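Local coordinates for protein aminotransferase (Neisseria meningitidis Z2491, PDB 3JTX) that probably transfers amino groups between amino acids and 2-oxo acids, using pyridoxal phosphate held as a Schiff base on a lysine, at residues Leu339-Ile351 with Cys384-Arg396. Residues are numbered along the deposited sequence; the frame is centred on the assembly and turned at random.
Sequences LAFARNLWQKAAI and CVKAAEDIVSLYR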
loop_
_atom_site.group_PDB
_atom_site.type_symbol
_atom_site.label_atom_id
_atom_site.label_comp_id
_atom_site.label_asym_id
_atom_site.label_seq_id
_atom_site.Cartn_x
_atom_site.Cartn_y
_atom_site.Cartn_z
ATOM N N LEU A 339 -20.627 27.829 -8.982
ATOM C CA LEU A 339 -20.873 27.893 -7.546
ATOM C C LEU A 339 -22.351 28.208 -7.275
ATOM O O LEU A 339 -23.000 27.523 -6.484
ATOM C CB LEU A 339 -19.997 28.975 -6.911
ATOM C CG LEU A 339 -19.972 29.033 -5.391
ATOM C CD1 LEU A 339 -19.612 27.637 -4.810
ATOM C CD2 LEU A 339 -18.968 30.111 -4.953
ATOM N N ALA A 340 -22.873 29.227 -7.954
ATOM C CA ALA A 340 -24.271 29.631 -7.800
ATOM C C ALA A 340 -25.206 28.521 -8.297
ATOM O O ALA A 340 -26.260 28.317 -7.718
ATOM C CB ALA A 340 -24.549 30.944 -8.529
ATOM N N PHE A 341 -24.792 27.799 -9.343
ATOM C CA PHE A 341 -25.541 26.640 -9.863
ATOM C C PHE A 341 -25.701 25.531 -8.801
ATOM O O PHE A 341 -26.805 25.077 -8.516
ATOM C CB PHE A 341 -24.831 26.096 -11.103
ATOM C CG PHE A 341 -25.682 25.209 -11.960
ATOM C CD1 PHE A 341 -26.564 25.757 -12.881
ATOM C CD2 PHE A 341 -25.569 23.834 -11.884
ATOM C CE1 PHE A 341 -27.360 24.932 -13.683
ATOM C CE2 PHE A 341 -26.343 23.002 -12.690
ATOM C CZ PHE A 341 -27.239 23.552 -13.587
ATOM N N ALA A 342 -24.589 25.115 -8.209
ATOM C CA ALA A 342 -24.616 24.083 -7.186
ATOM C C ALA A 342 -25.426 24.542 -5.964
ATOM O O ALA A 342 -26.181 23.756 -5.381
ATOM C CB ALA A 342 -23.195 23.682 -6.782
ATOM N N ARG A 343 -25.268 25.805 -5.582
ATOM C CA ARG A 343 -26.008 26.362 -4.451
ATOM C C ARG A 343 -27.515 26.355 -4.708
ATOM O O ARG A 343 -28.290 26.020 -3.817
ATOM C CB ARG A 343 -25.525 27.772 -4.125
ATOM C CG ARG A 343 -24.217 27.755 -3.359
ATOM C CD ARG A 343 -23.663 29.143 -3.144
ATOM N NE ARG A 343 -22.498 29.084 -2.269
ATOM C CZ ARG A 343 -21.591 30.045 -2.128
ATOM N NH1 ARG A 343 -21.658 31.173 -2.823
ATOM N NH2 ARG A 343 -20.588 29.847 -1.296
ATOM N N ASN A 344 -27.922 26.698 -5.920
ATOM C CA ASN A 344 -29.360 26.718 -6.269
ATOM C C ASN A 344 -29.976 25.308 -6.298
ATOM O O ASN A 344 -31.089 25.083 -5.787
ATOM C CB ASN A 344 -29.557 27.445 -7.602
ATOM C CG ASN A 344 -31.014 27.739 -7.913
ATOM O OD1 ASN A 344 -31.788 28.114 -7.035
ATOM N ND2 ASN A 344 -31.395 27.577 -9.179
ATOM N N LEU A 345 -29.250 24.348 -6.854
ATOM C CA LEU A 345 -29.739 22.968 -6.910
ATOM C C LEU A 345 -29.904 22.374 -5.519
ATOM O O LEU A 345 -30.829 21.590 -5.283
ATOM C CB LEU A 345 -28.808 22.075 -7.740
ATOM C CG LEU A 345 -28.742 22.341 -9.253
ATOM C CD1 LEU A 345 -28.130 21.125 -9.959
ATOM C CD2 LEU A 345 -30.064 22.701 -9.837
ATOM N N TRP A 346 -28.991 22.737 -4.612
ATOM C CA TRP A 346 -29.048 22.260 -3.229
ATOM C C TRP A 346 -30.205 22.892 -2.474
ATOM O O TRP A 346 -30.997 22.179 -1.842
ATOM C CB TRP A 346 -27.722 22.524 -2.509
ATOM C CG TRP A 346 -27.766 22.193 -1.065
ATOM C CD1 TRP A 346 -27.705 23.078 -0.018
ATOM C CD2 TRP A 346 -27.882 20.896 -0.488
ATOM N NE1 TRP A 346 -27.764 22.400 1.171
ATOM C CE2 TRP A 346 -27.863 21.060 0.916
ATOM C CE3 TRP A 346 -27.997 19.605 -1.018
ATOM C CZ2 TRP A 346 -27.978 19.986 1.797
ATOM C CZ3 TRP A 346 -28.094 18.534 -0.143
ATOM C CH2 TRP A 346 -28.092 18.733 1.255
ATOM N N GLN A 347 -30.310 24.219 -2.550
ATOM C CA GLN A 347 -31.340 24.945 -1.817
ATOM C C GLN A 347 -32.740 24.614 -2.320
ATOM O O GLN A 347 -33.675 24.563 -1.526
ATOM C CB GLN A 347 -31.120 26.464 -1.909
ATOM C CG GLN A 347 -32.130 27.289 -1.071
ATOM C CD GLN A 347 -32.000 28.793 -1.288
ATOM O OE1 GLN A 347 -31.141 29.251 -2.040
ATOM N NE2 GLN A 347 -32.849 29.561 -0.627
ATOM N N LYS A 348 -32.893 24.416 -3.630
ATOM C CA LYS A 348 -34.229 24.208 -4.210
ATOM C C LYS A 348 -34.640 22.737 -4.321
ATOM O O LYS A 348 -35.825 22.448 -4.319
ATOM C CB LYS A 348 -34.330 24.824 -5.603
ATOM C CG LYS A 348 -34.056 26.312 -5.683
ATOM C CD LYS A 348 -35.201 27.141 -5.167
ATOM C CE LYS A 348 -34.898 28.640 -5.265
ATOM N NZ LYS A 348 -34.231 29.069 -6.549
ATOM N N ALA A 349 -33.679 21.822 -4.453
ATOM C CA ALA A 349 -34.000 20.415 -4.789
ATOM C C ALA A 349 -33.209 19.363 -4.021
ATOM O O ALA A 349 -33.368 18.161 -4.264
ATOM C CB ALA A 349 -33.828 20.197 -6.285
ATOM N N ALA A 350 -32.363 19.803 -3.090
ATOM C CA ALA A 350 -31.466 18.915 -2.363
ATOM C C ALA A 350 -30.532 18.161 -3.293
ATOM O O ALA A 350 -30.053 17.090 -2.939
ATOM C CB ALA A 350 -32.269 17.917 -1.459
ATOM N N ILE A 351 -30.279 18.691 -4.492
ATOM C CA ILE A 351 -29.417 17.986 -5.447
ATOM C C ILE A 351 -27.979 18.459 -5.266
ATOM O O ILE A 351 -27.708 19.659 -5.289
ATOM C CB ILE A 351 -29.861 18.190 -6.921
ATOM C CG1 ILE A 351 -31.260 17.589 -7.183
ATOM C CG2 ILE A 351 -28.814 17.559 -7.877
ATOM C CD1 ILE A 351 -31.907 18.056 -8.521
ATOM N N CYS A 384 -31.762 9.431 -11.140
ATOM C CA CYS A 384 -31.052 10.286 -12.108
ATOM C C CYS A 384 -32.006 11.065 -13.012
ATOM O O CYS A 384 -31.799 12.259 -13.263
ATOM C CB CYS A 384 -30.095 9.463 -12.988
ATOM S SG CYS A 384 -28.689 8.803 -12.083
ATOM N N VAL A 385 -33.021 10.372 -13.518
ATOM C CA VAL A 385 -34.011 10.952 -14.416
ATOM C C VAL A 385 -34.786 12.052 -13.701
ATOM O O VAL A 385 -34.962 13.145 -14.243
ATOM C CB VAL A 385 -34.983 9.866 -14.942
ATOM C CG1 VAL A 385 -36.263 10.493 -15.545
ATOM C CG2 VAL A 385 -34.264 8.997 -15.956
ATOM N N LYS A 386 -35.231 11.769 -12.481
ATOM C CA LYS A 386 -35.919 12.789 -11.680
ATOM C C LYS A 386 -35.010 13.987 -11.403
ATOM O O LYS A 386 -35.465 15.121 -11.445
ATOM C CB LYS A 386 -36.404 12.232 -10.352
ATOM C CG LYS A 386 -37.052 13.294 -9.487
ATOM C CD LYS A 386 -37.683 12.724 -8.240
ATOM C CE LYS A 386 -38.570 13.775 -7.570
ATOM N NZ LYS A 386 -37.764 14.830 -6.912
ATOM N N ALA A 387 -33.745 13.729 -11.085
ATOM C CA ALA A 387 -32.782 14.818 -10.885
ATOM C C ALA A 387 -32.670 15.686 -12.149
ATOM O O ALA A 387 -32.706 16.918 -12.068
ATOM C CB ALA A 387 -31.412 14.259 -10.475
ATOM N N ALA A 388 -32.573 15.045 -13.317
ATOM C CA ALA A 388 -32.421 15.774 -14.578
ATOM C C ALA A 388 -33.643 16.661 -14.832
ATOM O O ALA A 388 -33.518 17.827 -15.202
ATOM C CB ALA A 388 -32.197 14.804 -15.745
ATOM N N GLU A 389 -34.822 16.095 -14.616
ATOM C CA GLU A 389 -36.078 16.834 -14.747
ATOM C C GLU A 389 -36.150 18.026 -13.797
ATOM O O GLU A 389 -36.544 19.114 -14.192
ATOM C CB GLU A 389 -37.262 15.898 -14.505
ATOM C CG GLU A 389 -37.482 14.907 -15.639
ATOM C CD GLU A 389 -38.478 13.812 -15.295
ATOM O OE1 GLU A 389 -38.876 13.698 -14.109
ATOM O OE2 GLU A 389 -38.863 13.056 -16.214
ATOM N N ASP A 390 -35.750 17.819 -12.549
ATOM C CA ASP A 390 -35.770 18.883 -11.554
ATOM C C ASP A 390 -34.765 19.982 -11.896
ATOM O O ASP A 390 -35.075 21.162 -11.746
ATOM C CB ASP A 390 -35.524 18.316 -10.145
ATOM C CG ASP A 390 -36.685 17.426 -9.652
ATOM O OD1 ASP A 390 -37.788 17.495 -10.230
ATOM O OD2 ASP A 390 -36.493 16.651 -8.700
ATOM N N ILE A 391 -33.572 19.605 -12.366
ATOM C CA ILE A 391 -32.575 20.602 -12.764
ATOM C C ILE A 391 -33.126 21.474 -13.920
ATOM O O ILE A 391 -33.054 22.703 -13.874
ATOM C CB ILE A 391 -31.217 19.950 -13.152
ATOM C CG1 ILE A 391 -30.558 19.314 -11.923
ATOM C CG2 ILE A 391 -30.256 20.983 -13.765
ATOM C CD1 ILE A 391 -29.432 18.312 -12.228
ATOM N N VAL A 392 -33.689 20.825 -14.939
ATOM C CA VAL A 392 -34.232 21.527 -16.105
ATOM C C VAL A 392 -35.317 22.532 -15.720
ATOM O O VAL A 392 -35.316 23.670 -16.217
ATOM C CB VAL A 392 -34.755 20.532 -17.188
ATOM C CG1 VAL A 392 -35.693 21.232 -18.187
ATOM C CG2 VAL A 392 -33.586 19.860 -17.907
ATOM N N SER A 393 -36.230 22.150 -14.830
ATOM C CA SER A 393 -37.321 23.072 -14.483
ATOM C C SER A 393 -36.819 24.304 -13.722
ATOM O O SER A 393 -37.440 25.354 -13.797
ATOM C CB SER A 393 -38.454 22.377 -13.719
ATOM O OG SER A 393 -37.977 21.799 -12.527
ATOM N N LEU A 394 -35.699 24.187 -13.014
ATOM C CA LEU A 394 -35.089 25.347 -12.347
ATOM C C LEU A 394 -34.368 26.290 -13.319
ATOM O O LEU A 394 -34.129 27.461 -12.981
ATOM C CB LEU A 394 -34.097 24.903 -11.273
ATOM C CG LEU A 394 -34.658 24.158 -10.065
ATOM C CD1 LEU A 394 -33.504 23.500 -9.279
ATOM C CD2 LEU A 394 -35.490 25.093 -9.181
ATOM N N TYR A 395 -34.028 25.792 -14.506
ATOM C CA TYR A 395 -33.293 26.585 -15.509
ATOM C C TYR A 395 -34.087 26.816 -16.801
ATOM O O TYR A 395 -33.527 27.214 -17.805
ATOM C CB TYR A 395 -31.884 25.978 -15.733
ATOM C CG TYR A 395 -31.050 26.262 -14.515
ATOM C CD1 TYR A 395 -31.072 25.405 -13.413
ATOM C CD2 TYR A 395 -30.351 27.460 -14.404
ATOM C CE1 TYR A 395 -30.358 25.711 -12.254
ATOM C CE2 TYR A 395 -29.637 27.773 -13.257
ATOM C CZ TYR A 395 -29.662 26.910 -12.181
ATOM O OH TYR A 395 -28.971 27.243 -11.046
ATOM N N ARG A 396 -35.397 26.594 -16.744
ATOM C CA ARG A 396 -36.298 26.886 -17.867
ATOM C C ARG A 396 -36.236 28.352 -18.246
ATOM O O ARG A 396 -36.138 29.225 -17.375
ATOM C CB ARG A 396 -37.758 26.573 -17.504
ATOM C CG ARG A 396 -38.152 25.123 -17.623
ATOM C CD ARG A 396 -38.365 24.727 -19.065
ATOM N NE ARG A 396 -38.649 23.298 -19.186
ATOM C CZ ARG A 396 -38.496 22.587 -20.303
ATOM N NH1 ARG A 396 -38.058 23.155 -21.424
ATOM N NH2 ARG A 396 -38.777 21.292 -20.299
ATOM O OXT ARG A 396 -36.321 28.684 -19.434
HETATM O O HOH W 1 -33.952 28.419 -10.403
#
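Tyr395, next to last in the chain, reaches across to helix 339-349 and lies against Phe341 and Asn344. From CB, with CG anti to its own carbonyl carbon (chi1 -72°), the ring spans the gap: Phe341 CE1 sits over one face, offset toward the CE1-CZ side, 3.4 Å from Tyr395 CE1 and more distant from CG, CD1 and CD2. Tyr395 CE1 also touches Leu345 CD2 near the ring plane, CE2 faces the CD1-CE1 bond of Phe341, CZ lies 3.4 Å from Phe341 CD1, and OH touches that CD1 and ends at the amide of Asn344. The two rings meet obliquely, centroids 4.5 Å apart and planes at 34°. Asn344 ND2 donates to Tyr395 OH over 3.1 Å, nearly within its own amide plane, which stands almost upright to the ring. ND2 also donates to a water that in turn donates to Leu394 O, while Asn344 OD1 accepts a hydrogen bond from Lys348 NZ, on a lone pair in the carbonyl plane, 2.7 Å away; bonds at both ends thus fix the amide's rotation. Beside this polar corner the packing is aliphatic. The two methyls of Leu345 part toward the facing helix, CD1 at 3.6 Å from Ile391 CG1 and CD2 at 3.6 Å from Leu394 CD1. Ile351 CD1 meets Ala387, Asp390 and Ile391. The steeply crossed helices, at 111°, belong to the C-terminal part of the small domain of a fold-type I PLP-dependent aminotransferase.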